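Local coordinates for envelope glycoprotein (Thogoto virus, PDB 5XEA) that drives fusion of the viral envelope with the host membrane and probably also attaches the virus to its cell receptor, at the interface of chains A and B. Residues are numbered along the deposited sequence; one frame, centred on the assembly and turned at random. Chains: chain A/B, Envelope glycoprotein.

Contact 1: the interface of chains A and B. Residues chain A 70, 430, 433-434, 437; chain B 434-435, 438.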
loop_
_atom_site.group_PDB
_atom_site.type_symbol
_atom_site.label_atom_id
_atom_site.label_comp_id
_atom_site.label_asym_id
_atom_site.label_seq_id
_atom_site.Cartn_x
_atom_site.Cartn_y
_atom_site.Cartn_z
ATOM N N LEU A 70 36.953 -17.328 -5.843
ATOM C CA LEU A 70 36.499 -16.753 -4.586
ATOM C C LEU A 70 36.325 -17.868 -3.568
ATOM O O LEU A 70 35.868 -18.960 -3.907
ATOM C CB LEU A 70 35.176 -16.013 -4.787
ATOM C CG LEU A 70 35.123 -14.760 -5.678
ATOM C CD1 LEU A 70 33.633 -14.379 -5.911
ATOM C CD2 LEU A 70 35.886 -13.600 -5.012
ATOM N N LYS A 430 26.260 -8.089 -2.412
ATOM C CA LYS A 430 26.205 -8.859 -3.651
ATOM C C LYS A 430 26.394 -7.961 -4.876
ATOM O O LYS A 430 27.169 -8.288 -5.778
ATOM C CB LYS A 430 24.873 -9.624 -3.740
ATOM C CG LYS A 430 24.755 -10.486 -5.017
ATOM C CD LYS A 430 23.356 -10.473 -5.612
ATOM C CE LYS A 430 22.928 -9.068 -5.951
ATOM N NZ LYS A 430 21.636 -8.990 -6.659
ATOM N N LEU A 433 30.026 -6.891 -5.141
ATOM C CA LEU A 433 30.958 -7.919 -5.603
ATOM C C LEU A 433 30.881 -8.100 -7.121
ATOM O O LEU A 433 31.898 -8.352 -7.778
ATOM C CB LEU A 433 30.688 -9.248 -4.881
ATOM C CG LEU A 433 31.532 -10.458 -5.334
ATOM C CD1 LEU A 433 33.015 -10.193 -5.055
ATOM C CD2 LEU A 433 31.103 -11.764 -4.651
ATOM N N ILE A 434 29.680 -8.014 -7.687
ATOM C CA ILE A 434 29.502 -8.098 -9.137
ATOM C C ILE A 434 30.288 -6.988 -9.837
ATOM O O ILE A 434 30.931 -7.210 -10.878
ATOM C CB ILE A 434 27.994 -8.020 -9.491
ATOM C CG1 ILE A 434 27.259 -9.333 -9.144
ATOM C CG2 ILE A 434 27.850 -7.585 -10.963
ATOM C CD1 ILE A 434 25.615 -9.237 -9.186
ATOM N N MET A 437 34.143 -7.647 -9.546
ATOM C CA MET A 437 34.519 -8.854 -10.271
ATOM C C MET A 437 34.291 -8.727 -11.771
ATOM O O MET A 437 34.682 -9.631 -12.524
ATOM C CB MET A 437 33.748 -10.070 -9.739
ATOM C CG MET A 437 34.115 -10.496 -8.335
ATOM S SD MET A 437 35.834 -11.102 -8.244
ATOM C CE MET A 437 35.710 -12.579 -9.237
ATOM N N ILE B 434 24.539 -14.905 -13.412
ATOM C CA ILE B 434 25.594 -13.938 -13.095
ATOM C C ILE B 434 26.566 -14.527 -12.084
ATOM O O ILE B 434 27.785 -14.329 -12.177
ATOM C CB ILE B 434 24.962 -12.621 -12.573
ATOM C CG1 ILE B 434 24.219 -11.883 -13.704
ATOM C CG2 ILE B 434 26.057 -11.715 -11.945
ATOM C CD1 ILE B 434 23.244 -10.728 -13.199
ATOM N N GLN B 435 26.046 -15.251 -11.088
ATOM C CA GLN B 435 26.927 -15.854 -10.096
ATOM C C GLN B 435 27.822 -16.920 -10.725
ATOM O O GLN B 435 29.026 -16.965 -10.451
ATOM C CB GLN B 435 26.109 -16.432 -8.941
ATOM C CG GLN B 435 25.399 -15.351 -8.024
ATOM C CD GLN B 435 26.415 -14.345 -7.437
ATOM O OE1 GLN B 435 27.360 -14.731 -6.728
ATOM N NE2 GLN B 435 26.244 -13.066 -7.761
ATOM N N MET B 438 30.604 -15.541 -13.091
ATOM C CA MET B 438 31.421 -14.469 -12.525
ATOM C C MET B 438 32.918 -14.669 -12.808
ATOM O O MET B 438 33.646 -13.701 -13.061
ATOM C CB MET B 438 31.182 -14.382 -11.028
ATOM C CG MET B 438 31.810 -13.174 -10.425
ATOM S SD MET B 438 31.305 -13.043 -8.716
ATOM C CE MET B 438 29.616 -12.440 -8.926
HETATM O O HOH W 1 27.739 -11.279 -6.088
HETATM O O HOH W 2 32.851 -11.120 -13.544
#

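Contact 2: the interface of chains A and B. Residues chain A 310, 313, 317; chain B 310, 313, 400.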
loop_
_atom_site.group_PDB
_atom_site.type_symbol
_atom_site.label_atom_id
_atom_site.label_comp_id
_atom_site.label_asym_id
_atom_site.label_seq_id
_atom_site.Cartn_x
_atom_site.Cartn_y
_atom_site.Cartn_z
ATOM N N PHE A 310 -34.843 14.702 11.006
ATOM C CA PHE A 310 -34.939 15.871 11.870
ATOM C C PHE A 310 -35.784 16.955 11.227
ATOM O O PHE A 310 -36.504 17.675 11.922
ATOM C CB PHE A 310 -33.539 16.403 12.213
ATOM C CG PHE A 310 -32.830 15.578 13.231
ATOM C CD1 PHE A 310 -33.258 15.579 14.549
ATOM C CD2 PHE A 310 -31.763 14.765 12.868
ATOM C CE1 PHE A 310 -32.630 14.795 15.492
ATOM C CE2 PHE A 310 -31.109 13.986 13.816
ATOM C CZ PHE A 310 -31.538 13.988 15.119
ATOM N N LEU A 313 -39.313 15.638 11.915
ATOM C CA LEU A 313 -39.713 15.780 13.321
ATOM C C LEU A 313 -40.032 17.227 13.669
ATOM O O LEU A 313 -40.941 17.499 14.462
ATOM C CB LEU A 313 -38.625 15.256 14.262
ATOM C CG LEU A 313 -38.502 13.728 14.298
ATOM C CD1 LEU A 313 -37.453 13.256 15.305
ATOM C CD2 LEU A 313 -39.864 13.093 14.581
ATOM N N LEU A 317 -43.517 18.345 15.271
ATOM C CA LEU A 317 -43.537 19.008 16.573
ATOM C C LEU A 317 -44.088 20.425 16.485
ATOM O O LEU A 317 -44.812 20.858 17.386
ATOM C CB LEU A 317 -42.134 19.027 17.186
ATOM C CG LEU A 317 -41.622 17.709 17.768
ATOM C CD1 LEU A 317 -40.110 17.785 18.053
ATOM C CD2 LEU A 317 -42.377 17.311 19.016
ATOM N N PHE B 310 -30.629 15.186 19.770
ATOM C CA PHE B 310 -31.437 14.367 20.668
ATOM C C PHE B 310 -31.557 15.001 22.043
ATOM O O PHE B 310 -32.642 14.986 22.645
ATOM C CB PHE B 310 -30.853 12.969 20.764
ATOM C CG PHE B 310 -31.064 12.171 19.518
ATOM C CD1 PHE B 310 -32.335 11.720 19.186
ATOM C CD2 PHE B 310 -30.012 11.898 18.664
ATOM C CE1 PHE B 310 -32.549 11.005 18.027
ATOM C CE2 PHE B 310 -30.216 11.180 17.509
ATOM C CZ PHE B 310 -31.496 10.733 17.186
ATOM N N LEU B 313 -34.129 17.728 21.436
ATOM C CA LEU B 313 -35.481 17.181 21.291
ATOM C C LEU B 313 -36.029 16.696 22.623
ATOM O O LEU B 313 -37.213 16.887 22.917
ATOM C CB LEU B 313 -35.509 16.052 20.269
ATOM C CG LEU B 313 -35.375 16.536 18.815
ATOM C CD1 LEU B 313 -35.336 15.344 17.874
ATOM C CD2 LEU B 313 -36.513 17.496 18.428
ATOM N N PHE B 400 -40.033 7.851 7.267
ATOM C CA PHE B 400 -38.589 7.671 7.287
ATOM C C PHE B 400 -38.190 6.625 6.252
ATOM O O PHE B 400 -38.900 5.644 6.030
ATOM C CB PHE B 400 -38.116 7.209 8.673
ATOM C CG PHE B 400 -38.337 8.217 9.801
ATOM C CD1 PHE B 400 -38.556 9.565 9.550
ATOM C CD2 PHE B 400 -38.289 7.801 11.130
ATOM C CE1 PHE B 400 -38.749 10.459 10.595
ATOM C CE2 PHE B 400 -38.474 8.692 12.166
ATOM C CZ PHE B 400 -38.700 10.026 11.899
#

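Contact 1: the interface of chains A and B
B:Met438 reaches across the interface and lays its side chain against A:Met437, at about a right angle to it. Its CG lies anti to the backbone N (chi1 -171°) and the chain runs extended to the sulfur. This carries the thioether over to chain A before the last bond turns. CG of B:Met438 meets CB of A:Met437 at 3.7 Å. A:Met437 is bent at chi2 and chi3, which turns its methyl CE back toward CG of B:Met438, 4.1 Å away. The sulfur SD of B:Met438 also meets the methyl CD1 of A:Leu70 at 3.9 Å. A:Leu433 faces the same sulfur slightly further off, its CG 4.3 Å from SD. The terminal methyl CE of B:Met438 turns to A:Ile434 and touches CG1 at 3.9 Å.

A:Ile434 and B:Ile434 use different branches. The tip CD1 of A:Ile434 meets the branch methyl CG2 of B:Ile434 at 3.7 Å, and the side chains cross at about a right angle. The same residue therefore packs unequally in the two chains.

Water 1 lies 2.9 Å from the amide NE2 of B:Gln435 and 3.1 Å from the backbone O of A:Lys430. Water 2 joins the backbone O atoms of A:Met437 and B:Met438. The waters lie beside the apolar contacts and supply polar links where the chains have no direct one.

This is a small, mostly apolar contact between C-terminal helices of neighbouring protomers, and it may help keep this end of the trimer together. Most of the patch comes from helix 421-437 of both chains. B:Met438 follows directly after the helix, and A:Leu70 comes from strand 65-72. The contact lies near the C-terminal end of the modelled chains.

Contact 2: the interface of chains A and B
A:Phe310 and B:Phe310 share nearly the same torsions, with CG anti to the carbonyl carbon and chi1 at -76° and -72°. Each ring leaves its helix beside the backbone N and points toward the other chain. The rings meet edge to face, with planes 64° apart and centroids 5.4 Å from each other. Chain A supplies the edge. Its tip carbon CZ stands over one face of the B:Phe310 ring, offset toward the rim. CZ of A:Phe310 is 3.9 Å from CZ of B:Phe310. The pair is therefore unequal, although the residue and its torsions match.

B:Leu313 forms the next layer and splits its two methyls between two residues of chain A. Its CD1 meets CE1 on the ring edge of A:Phe310 at 3.6 Å. Its other methyl, CD2, meets CD1 of A:Leu317, also at 3.6 Å. The forked end of B:Leu313 thus spans from the aromatic ring to a leucine two turns further along the chain A helix. Between them, CD1 of A:Leu313 meets CD1 of B:Leu313 at 3.9 Å, and these two side chains cross at about a right angle. On another side of A:Leu313, the ring tip CZ of B:Phe400 approaches CD2 at 4.2 Å. This leucine therefore has chain B neighbours at both methyls.

No polar pair bonds across this patch, and its contacts are apolar. The interlocking of rings and methyls may help set the register of the two helices.

The phenylalanines at 310 and the leucines lie on the long helix 282-327 of each chain. The helices run parallel, and 310, 313 and 317 follow the 3-4 heptad spacing of a coiled coil, the central stem of this gp64-like fusogen. B:Phe400 comes from a loop and reaches A:Leu313 from the side away from the chain B helix.

Contact 1 and contact 2 join the same two chains, but their C-alpha centres are about 76 Å apart. They share no residue. Contact 1 uses chiefly helix 421-437, whereas contact 2 uses the long helix 282-327. The deposited assembly is a trimer, as expected for a gp64-like fusogen, and chains A and B are two of its members. The two patches may help hold these chains together at widely separated levels of the elongated trimer. Contact 2 belongs to its central helical stem, and contact 1 lies toward the opposite end. Distinct elements of each chain thus join it to its neighbour at two levels.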